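Local coordinates for protein BIFUNCTIONAL PROTEIN Proline utilization A (PutA) (Corynebacterium freiburgense, PDB 5UX5) that catalyses the two-step oxidation of proline to glutamate, joining an FAD-dependent proline dehydrogenase to an NAD-dependent aldehyde dehydrogenase in one chain, at residues T583-V588 and A908-W913; T976-G981 and P1012-R1017. All blocks are in the same frame, centred on the assembly; numbering follows the deposited sequence.

Interaction 1. Residues T583-V588 and A908-W913; sequences TPHNLV and AQLGTW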
ATOM      1  N   THR A 583     -24.666  -2.665 -26.838  1.00 30.56           N
ATOM      2  CA  THR A 583     -25.198  -4.019 -26.971  1.00 36.56           C
ATOM      3  C   THR A 583     -24.123  -4.992 -26.517  1.00 36.00           C
ATOM      4  O   THR A 583     -23.066  -5.086 -27.175  1.00 42.64           O
ATOM      5  CB  THR A 583     -25.626  -4.299 -28.408  1.00 31.88           C
ATOM      6  OG1 THR A 583     -26.629  -3.345 -28.772  1.00 38.27           O
ATOM      7  CG2 THR A 583     -26.182  -5.719 -28.545  1.00 24.05           C
ATOM      8  N   PRO A 584     -24.337  -5.718 -25.425  1.00 31.11           N
ATOM      9  CA  PRO A 584     -23.289  -6.614 -24.916  1.00 28.72           C
ATOM     10  C   PRO A 584     -23.038  -7.809 -25.814  1.00 30.14           C
ATOM     11  O   PRO A 584     -23.904  -8.259 -26.570  1.00 33.14           O
ATOM     12  CB  PRO A 584     -23.839  -7.079 -23.565  1.00 24.16           C
ATOM     13  CG  PRO A 584     -25.347  -6.911 -23.679  1.00 23.63           C
ATOM     14  CD  PRO A 584     -25.508  -5.659 -24.532  1.00 24.84           C
ATOM     15  N   HIS A 585     -21.810  -8.309 -25.721  1.00 25.73           N
ATOM     16  CA  HIS A 585     -21.441  -9.646 -26.160  1.00 24.90           C
ATOM     17  C   HIS A 585     -22.364 -10.687 -25.521  1.00 27.96           C
ATOM     18  O   HIS A 585     -22.965 -10.439 -24.468  1.00 31.50           O
ATOM     19  CB  HIS A 585     -19.991  -9.953 -25.742  1.00 26.46           C
ATOM     20  CG  HIS A 585     -18.955  -9.112 -26.414  1.00 26.15           C
ATOM     21  ND1 HIS A 585     -17.748  -8.814 -25.818  1.00 34.19           N
ATOM     22  CD2 HIS A 585     -18.914  -8.553 -27.645  1.00 23.34           C
ATOM     23  CE1 HIS A 585     -17.020  -8.079 -26.640  1.00 32.69           C
ATOM     24  NE2 HIS A 585     -17.705  -7.910 -27.756  1.00 32.73           N
ATOM     25  N   ASN A 586     -22.448 -11.871 -26.121  1.00 29.68           N
ATOM     26  CA  ASN A 586     -23.154 -12.977 -25.492  1.00 29.90           C
ATOM     27  C   ASN A 586     -22.276 -13.794 -24.549  1.00 37.83           C
ATOM     28  O   ASN A 586     -22.769 -14.269 -23.516  1.00 26.10           O
ATOM     29  CB  ASN A 586     -23.751 -13.861 -26.575  1.00 32.21           C
ATOM     30  CG  ASN A 586     -24.837 -13.139 -27.340  1.00 35.90           C
ATOM     31  OD1 ASN A 586     -25.531 -12.285 -26.776  1.00 44.75           O
ATOM     32  ND2 ASN A 586     -25.002 -13.469 -28.613  1.00 27.91           N
ATOM     33  N   LEU A 587     -20.986 -13.942 -24.862  1.00 35.53           N
ATOM     34  CA  LEU A 587     -20.100 -14.866 -24.157  1.00 37.46           C
ATOM     35  C   LEU A 587     -18.682 -14.311 -24.163  1.00 35.54           C
ATOM     36  O   LEU A 587     -18.153 -13.982 -25.227  1.00 25.07           O
ATOM     37  CB  LEU A 587     -20.123 -16.258 -24.803  1.00 26.83           C
ATOM     38  CG  LEU A 587     -19.225 -17.400 -24.325  1.00 33.79           C
ATOM     39  CD1 LEU A 587     -19.384 -17.755 -22.842  1.00 33.35           C
ATOM     40  CD2 LEU A 587     -19.489 -18.620 -25.176  1.00 36.24           C
ATOM     41  N   VAL A 588     -18.077 -14.201 -22.981  1.00 32.07           N
ATOM     42  CA  VAL A 588     -16.675 -13.835 -22.836  1.00 33.08           C
ATOM     43  C   VAL A 588     -15.928 -14.981 -22.164  1.00 35.51           C
ATOM     44  O   VAL A 588     -16.437 -15.584 -21.215  1.00 37.89           O
ATOM     45  CB  VAL A 588     -16.518 -12.547 -22.019  1.00 29.30           C
ATOM     46  CG1 VAL A 588     -15.043 -12.300 -21.739  1.00 23.48           C
ATOM     47  CG2 VAL A 588     -17.165 -11.372 -22.755  1.00 23.24           C
ATOM     48  N   ALA A 908     -17.559  -1.265 -20.640  1.00 30.57           N
ATOM     49  CA  ALA A 908     -18.072  -0.810 -21.929  1.00 32.45           C
ATOM     50  C   ALA A 908     -17.353  -1.409 -23.145  1.00 34.59           C
ATOM     51  O   ALA A 908     -17.868  -1.273 -24.261  1.00 22.24           O
ATOM     52  CB  ALA A 908     -18.008   0.717 -21.997  1.00 32.74           C
ATOM     53  N   GLN A 909     -16.191  -2.059 -22.975  1.00 29.73           N
ATOM     54  CA  GLN A 909     -15.539  -2.737 -24.094  1.00 20.62           C
ATOM     55  C   GLN A 909     -16.194  -4.060 -24.436  1.00 31.07           C
ATOM     56  O   GLN A 909     -15.954  -4.590 -25.529  1.00 32.32           O
ATOM     57  CB  GLN A 909     -14.067  -3.006 -23.813  1.00 20.60           C
ATOM     58  CG  GLN A 909     -13.228  -1.799 -23.577  1.00 24.66           C
ATOM     59  CD  GLN A 909     -11.756  -2.126 -23.409  1.00 30.25           C
ATOM     60  OE1 GLN A 909     -10.886  -1.341 -23.796  1.00 31.29           O
ATOM     61  NE2 GLN A 909     -11.472  -3.277 -22.815  1.00 37.68           N
ATOM     62  N   LEU A 910     -16.966  -4.632 -23.521  1.00 29.71           N
ATOM     63  CA  LEU A 910     -17.429  -6.005 -23.706  1.00 31.92           C
ATOM     64  C   LEU A 910     -18.732  -6.035 -24.497  1.00 36.47           C
ATOM     65  O   LEU A 910     -19.728  -6.668 -24.146  1.00 31.92           O
ATOM     66  CB  LEU A 910     -17.556  -6.706 -22.356  1.00 28.21           C
ATOM     67  CG  LEU A 910     -16.187  -6.824 -21.649  1.00 29.37           C
ATOM     68  CD1 LEU A 910     -16.265  -7.656 -20.408  1.00 21.33           C
ATOM     69  CD2 LEU A 910     -15.088  -7.375 -22.602  1.00 28.84           C
ATOM     70  N   GLY A 911     -18.695  -5.332 -25.616  1.00 39.73           N
ATOM     71  CA  GLY A 911     -19.856  -5.253 -26.476  1.00 41.96           C
ATOM     72  C   GLY A 911     -19.559  -4.346 -27.640  1.00 37.29           C
ATOM     73  O   GLY A 911     -18.401  -4.117 -27.993  1.00 38.14           O
ATOM     74  N   THR A 912     -20.620  -3.808 -28.221  1.00 35.35           N
ATOM     75  CA  THR A 912     -20.480  -2.925 -29.368  1.00 29.74           C
ATOM     76  C   THR A 912     -21.406  -1.741 -29.186  1.00 29.14           C
ATOM     77  O   THR A 912     -22.462  -1.875 -28.573  1.00 27.23           O
ATOM     78  CB  THR A 912     -20.807  -3.654 -30.660  1.00 31.07           C
ATOM     79  OG1 THR A 912     -22.016  -4.405 -30.485  1.00 37.74           O
ATOM     80  CG2 THR A 912     -19.659  -4.600 -31.030  1.00 22.65           C
ATOM     81  N   TRP A 913     -21.002  -0.585 -29.716  1.00 34.10           N
ATOM     82  CA  TRP A 913     -21.774   0.648 -29.613  1.00 29.52           C
ATOM     83  C   TRP A 913     -22.254   1.103 -30.985  1.00 36.47           C
ATOM     84  O   TRP A 913     -21.579   0.899 -32.001  1.00 41.89           O
ATOM     85  CB  TRP A 913     -20.953   1.773 -28.964  1.00 32.18           C
ATOM     86  CG  TRP A 913     -20.665   1.558 -27.509  1.00 34.35           C
ATOM     87  CD1 TRP A 913     -19.687   0.784 -26.977  1.00 35.23           C
ATOM     88  CD2 TRP A 913     -21.383   2.115 -26.394  1.00 36.22           C
ATOM     89  NE1 TRP A 913     -19.734   0.822 -25.601  1.00 33.98           N
ATOM     90  CE2 TRP A 913     -20.769   1.628 -25.217  1.00 35.73           C
ATOM     91  CE3 TRP A 913     -22.492   2.964 -26.278  1.00 27.61           C
ATOM     92  CZ2 TRP A 913     -21.230   1.956 -23.939  1.00 26.75           C
ATOM     93  CZ3 TRP A 913     -22.938   3.303 -25.010  1.00 25.01           C
ATOM     94  CH2 TRP A 913     -22.310   2.801 -23.860  1.00 28.57           C
TER
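A908 begins the 908-913 segment by giving a lone pair of its carbonyl to W913: A908 O lies close to the indole plane, 3.1 Å from W913 NE1, which helps set the rotation of the ring. Q909 OE1 accepts a hydrogen bond from A899 N. At L910 an inverse gamma turn presents the carbonyl to the other segment, and H585 N binds L910 O almost straight (169°). The branched tip of L910 meets V588, CD1 to CG2 at 4.5 Å. G911 suits its place because a side chain would collide with T583 O and P584 CA, where the CA atoms of P584 and G911 close to 4.0 Å. That pair is non-hydrogen-bonded, so proline's missing N-H costs no bond between the strands. The H585 ring, with CG anti to its carbonyl carbon, lies over the L910-G911 peptide; G911 CA stands 3.7 Å from the ring centroid in a CH-pi contact. T912 completes a hydrogen-bonded antiparallel pair with T583, T583 N to T912 O at 2.9 Å and T912 N to T583 O at 3.0 Å. Both threonines, beta-branched and at ease in extended chain, share one face. Strand 911-915 thus adds antiparallel to the mixed sheet, consistent with a Rossmann-type NAD-binding domain. Helix 599-611 packs on L910 and V588, and strands 614-618 and 666-670 run parallel to strand 580-591.

Interaction 2. Residues T976-G981 and P1012-R1017; sequences TLYVVG and PHSRIR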
ATOM      1  N   THR A 976      -0.093   8.217 -32.931  1.00 33.77           N
ATOM      2  CA  THR A 976      -0.310   7.830 -34.314  1.00 32.40           C
ATOM      3  C   THR A 976      -1.431   6.812 -34.396  1.00 30.62           C
ATOM      4  O   THR A 976      -1.398   5.792 -33.696  1.00 29.16           O
ATOM      5  CB  THR A 976       0.954   7.215 -34.927  1.00 35.89           C
ATOM      6  OG1 THR A 976       2.063   8.125 -34.822  1.00 33.89           O
ATOM      7  CG2 THR A 976       0.700   6.906 -36.384  1.00 45.58           C
ATOM      8  N   LEU A 977      -2.377   7.063 -35.304  1.00 29.86           N
ATOM      9  CA  LEU A 977      -3.450   6.138 -35.641  1.00 29.10           C
ATOM     10  C   LEU A 977      -3.370   5.765 -37.120  1.00 36.37           C
ATOM     11  O   LEU A 977      -3.218   6.633 -37.979  1.00 46.63           O
ATOM     12  CB  LEU A 977      -4.827   6.726 -35.302  1.00 31.96           C
ATOM     13  CG  LEU A 977      -5.998   5.777 -35.584  1.00 30.39           C
ATOM     14  CD1 LEU A 977      -5.881   4.567 -34.720  1.00 26.89           C
ATOM     15  CD2 LEU A 977      -7.327   6.425 -35.319  1.00 27.09           C
ATOM     16  N   TYR A 978      -3.412   4.471 -37.406  1.00 34.51           N
ATOM     17  CA  TYR A 978      -3.421   3.966 -38.769  1.00 36.68           C
ATOM     18  C   TYR A 978      -4.853   3.765 -39.247  1.00 40.66           C
ATOM     19  O   TYR A 978      -5.724   3.332 -38.482  1.00 45.77           O
ATOM     20  CB  TYR A 978      -2.633   2.652 -38.863  1.00 30.73           C
ATOM     21  CG  TYR A 978      -1.138   2.873 -38.756  1.00 32.01           C
ATOM     22  CD1 TYR A 978      -0.392   3.213 -39.883  1.00 32.95           C
ATOM     23  CD2 TYR A 978      -0.467   2.740 -37.536  1.00 31.57           C
ATOM     24  CE1 TYR A 978       0.962   3.432 -39.809  1.00 34.64           C
ATOM     25  CE2 TYR A 978       0.919   2.950 -37.445  1.00 33.17           C
ATOM     26  CZ  TYR A 978       1.630   3.294 -38.590  1.00 42.12           C
ATOM     27  OH  TYR A 978       2.997   3.506 -38.542  1.00 43.39           O
ATOM     28  N   VAL A 979      -5.100   4.090 -40.514  1.00 35.64           N
ATOM     29  CA  VAL A 979      -6.445   4.062 -41.082  1.00 41.52           C
ATOM     30  C   VAL A 979      -6.445   3.145 -42.298  1.00 45.58           C
ATOM     31  O   VAL A 979      -5.604   3.293 -43.191  1.00 44.96           O
ATOM     32  CB  VAL A 979      -6.928   5.476 -41.460  1.00 35.12           C
ATOM     33  CG1 VAL A 979      -8.366   5.442 -41.947  1.00 30.05           C
ATOM     34  CG2 VAL A 979      -6.767   6.418 -40.294  1.00 30.13           C
ATOM     35  N   VAL A 980      -7.393   2.213 -42.338  1.00 38.33           N
ATOM     36  CA  VAL A 980      -7.519   1.269 -43.441  1.00 36.19           C
ATOM     37  C   VAL A 980      -8.866   1.446 -44.124  1.00 37.14           C
ATOM     38  O   VAL A 980      -9.910   1.455 -43.459  1.00 38.83           O
ATOM     39  CB  VAL A 980      -7.365  -0.177 -42.963  1.00 35.96           C
ATOM     40  CG1 VAL A 980      -7.515  -1.096 -44.151  1.00 32.35           C
ATOM     41  CG2 VAL A 980      -6.026  -0.347 -42.368  1.00 46.02           C
ATOM     42  N   GLY A 981      -8.843   1.619 -45.439  1.00 37.03           N
ATOM     43  CA  GLY A 981     -10.061   1.768 -46.209  1.00 31.08           C
ATOM     44  C   GLY A 981     -10.163   3.154 -46.800  1.00 35.00           C
ATOM     45  O   GLY A 981      -9.401   4.063 -46.469  1.00 41.35           O
ATOM     46  N   PRO A1012       4.815  -2.683 -33.943  1.00 40.70           N
ATOM     47  CA  PRO A1012       4.089  -3.421 -32.900  1.00 35.21           C
ATOM     48  C   PRO A1012       3.248  -2.480 -32.043  1.00 36.77           C
ATOM     49  O   PRO A1012       3.641  -1.343 -31.762  1.00 30.81           O
ATOM     50  CB  PRO A1012       5.212  -4.085 -32.083  1.00 32.56           C
ATOM     51  CG  PRO A1012       6.381  -4.213 -33.064  1.00 34.20           C
ATOM     52  CD  PRO A1012       6.260  -3.008 -33.977  1.00 34.48           C
ATOM     53  N   HIS A1013       2.085  -2.982 -31.624  1.00 29.63           N
ATOM     54  CA  HIS A1013       1.152  -2.318 -30.710  1.00 29.34           C
ATOM     55  C   HIS A1013       0.459  -1.101 -31.319  1.00 33.14           C
ATOM     56  O   HIS A1013      -0.039  -0.230 -30.593  1.00 32.82           O
ATOM     57  CB  HIS A1013       1.851  -1.954 -29.399  1.00 28.26           C
ATOM     58  CG  HIS A1013       2.693  -3.071 -28.884  1.00 43.62           C
ATOM     59  ND1 HIS A1013       4.072  -3.021 -28.868  1.00 50.08           N
ATOM     60  CD2 HIS A1013       2.355  -4.323 -28.486  1.00 48.64           C
ATOM     61  CE1 HIS A1013       4.548  -4.170 -28.424  1.00 52.78           C
ATOM     62  NE2 HIS A1013       3.527  -4.983 -28.203  1.00 56.29           N
ATOM     63  N   SER A1014       0.372  -1.054 -32.642  1.00 28.81           N
ATOM     64  CA  SER A1014      -0.355   0.004 -33.312  1.00 31.03           C
ATOM     65  C   SER A1014      -1.860  -0.181 -33.144  1.00 31.20           C
ATOM     66  O   SER A1014      -2.364  -1.276 -32.865  1.00 28.30           O
ATOM     67  CB  SER A1014       0.008   0.032 -34.795  1.00 29.74           C
ATOM     68  OG  SER A1014       1.391   0.178 -34.939  1.00 32.08           O
ATOM     69  N   ARG A1015      -2.579   0.914 -33.335  1.00 27.34           N
ATOM     70  CA  ARG A1015      -4.027   0.889 -33.449  1.00 26.59           C
ATOM     71  C   ARG A1015      -4.378   1.200 -34.898  1.00 34.57           C
ATOM     72  O   ARG A1015      -3.847   2.155 -35.472  1.00 35.13           O
ATOM     73  CB  ARG A1015      -4.680   1.913 -32.506  1.00 30.30           C
ATOM     74  CG  ARG A1015      -4.709   1.589 -31.017  1.00 25.16           C
ATOM     75  CD  ARG A1015      -5.354   2.711 -30.245  1.00 24.66           C
ATOM     76  NE  ARG A1015      -5.271   2.552 -28.797  1.00 34.04           N
ATOM     77  CZ  ARG A1015      -5.669   3.476 -27.920  1.00 32.34           C
ATOM     78  NH1 ARG A1015      -6.159   4.634 -28.335  1.00 30.09           N
ATOM     79  NH2 ARG A1015      -5.569   3.258 -26.620  1.00 23.20           N
ATOM     80  N   ILE A1016      -5.244   0.387 -35.498  1.00 32.73           N
ATOM     81  CA  ILE A1016      -5.590   0.517 -36.909  1.00 33.11           C
ATOM     82  C   ILE A1016      -7.092   0.699 -36.992  1.00 35.12           C
ATOM     83  O   ILE A1016      -7.844  -0.185 -36.561  1.00 34.76           O
ATOM     84  CB  ILE A1016      -5.131  -0.698 -37.726  1.00 30.38           C
ATOM     85  CG1 ILE A1016      -3.627  -0.871 -37.612  1.00 31.70           C
ATOM     86  CG2 ILE A1016      -5.455  -0.525 -39.127  1.00 28.77           C
ATOM     87  CD1 ILE A1016      -3.202  -2.314 -37.733  1.00 34.68           C
ATOM     88  N   ARG A1017      -7.528   1.869 -37.487  1.00 31.32           N
ATOM     89  CA  ARG A1017      -8.952   2.174 -37.623  1.00 36.02           C
ATOM     90  C   ARG A1017      -9.439   1.787 -39.016  1.00 35.02           C
ATOM     91  O   ARG A1017      -8.825   2.159 -40.023  1.00 42.46           O
ATOM     92  CB  ARG A1017      -9.232   3.656 -37.371  1.00 41.17           C
ATOM     93  CG  ARG A1017     -10.704   3.994 -37.162  1.00 42.06           C
ATOM     94  CD  ARG A1017     -11.213   3.368 -35.878  1.00 35.60           C
ATOM     95  NE  ARG A1017     -12.582   3.763 -35.525  1.00 30.78           N
ATOM     96  CZ  ARG A1017     -13.680   3.076 -35.834  1.00 27.94           C
ATOM     97  NH1 ARG A1017     -13.613   1.947 -36.524  1.00 24.69           N
ATOM     98  NH2 ARG A1017     -14.864   3.528 -35.447  1.00 29.87           N
TER
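Three nearly straight backbone hydrogen bonds join strands 976-980 and 1015-1017, which run parallel: Y978 N to R1015 O at 3.0 Å, R1017 N to Y978 O at 2.5 Å, and V980 N to R1017 O at 2.7 Å. Each donor lies close to the C=O axis of its acceptor. Y978 and I1016 share one face, where the tyrosine CB touches I1016 CG1 at 3.9 Å and the edge of its ring passes R1015 O. On that side V980 CG2 meets I1016 CG2, crossing obliquely; beta-branched V979, V980 and I1016 suit extended strand. On the face of V979 and R1017, L977 has CG anti to its backbone N (chi1 -178°), bringing CD1 across R1015 CB at about a right angle and CD2 beside R1017 CB at 3.9 Å. The arginines suit this place because their aliphatic stems pack while their charged ends find polar partners: E1051 by a salt bridge and the carbonyls of I1040, G1042 and P1043 for R1017, L1056 O for R1015. S1014 OG, close to the Y978 ring, is held by P1011 O. Strands 1000-1003 and 1038-1040 extend the parallel pairing, and helix 984-997 covers V979 and R1017, consistent with a Rossmann-like C-terminal domain.

Following the chain from the N terminus, the proline dehydrogenase barrel comes first, and neither contact involves it. Interaction 1 then closes a loop of more than 300 residues, bringing strand 911-915 back, antiparallel, and so tying it to strand 580-591 in the aldehyde dehydrogenase part. Only after that does interaction 2 open, closing a short loop through helix 984-997 and strand 1000-1003. The two therefore stand in series, neither nested nor crossed. Their centres are 22 Å apart and they do not touch, yet both reach helix 1048-1051, where the adjacent residues R1050 and E1051 each serve one of them: R1050 makes a cation-pi contact with W913 of interaction 1, and E1051 is a partner of interaction 2.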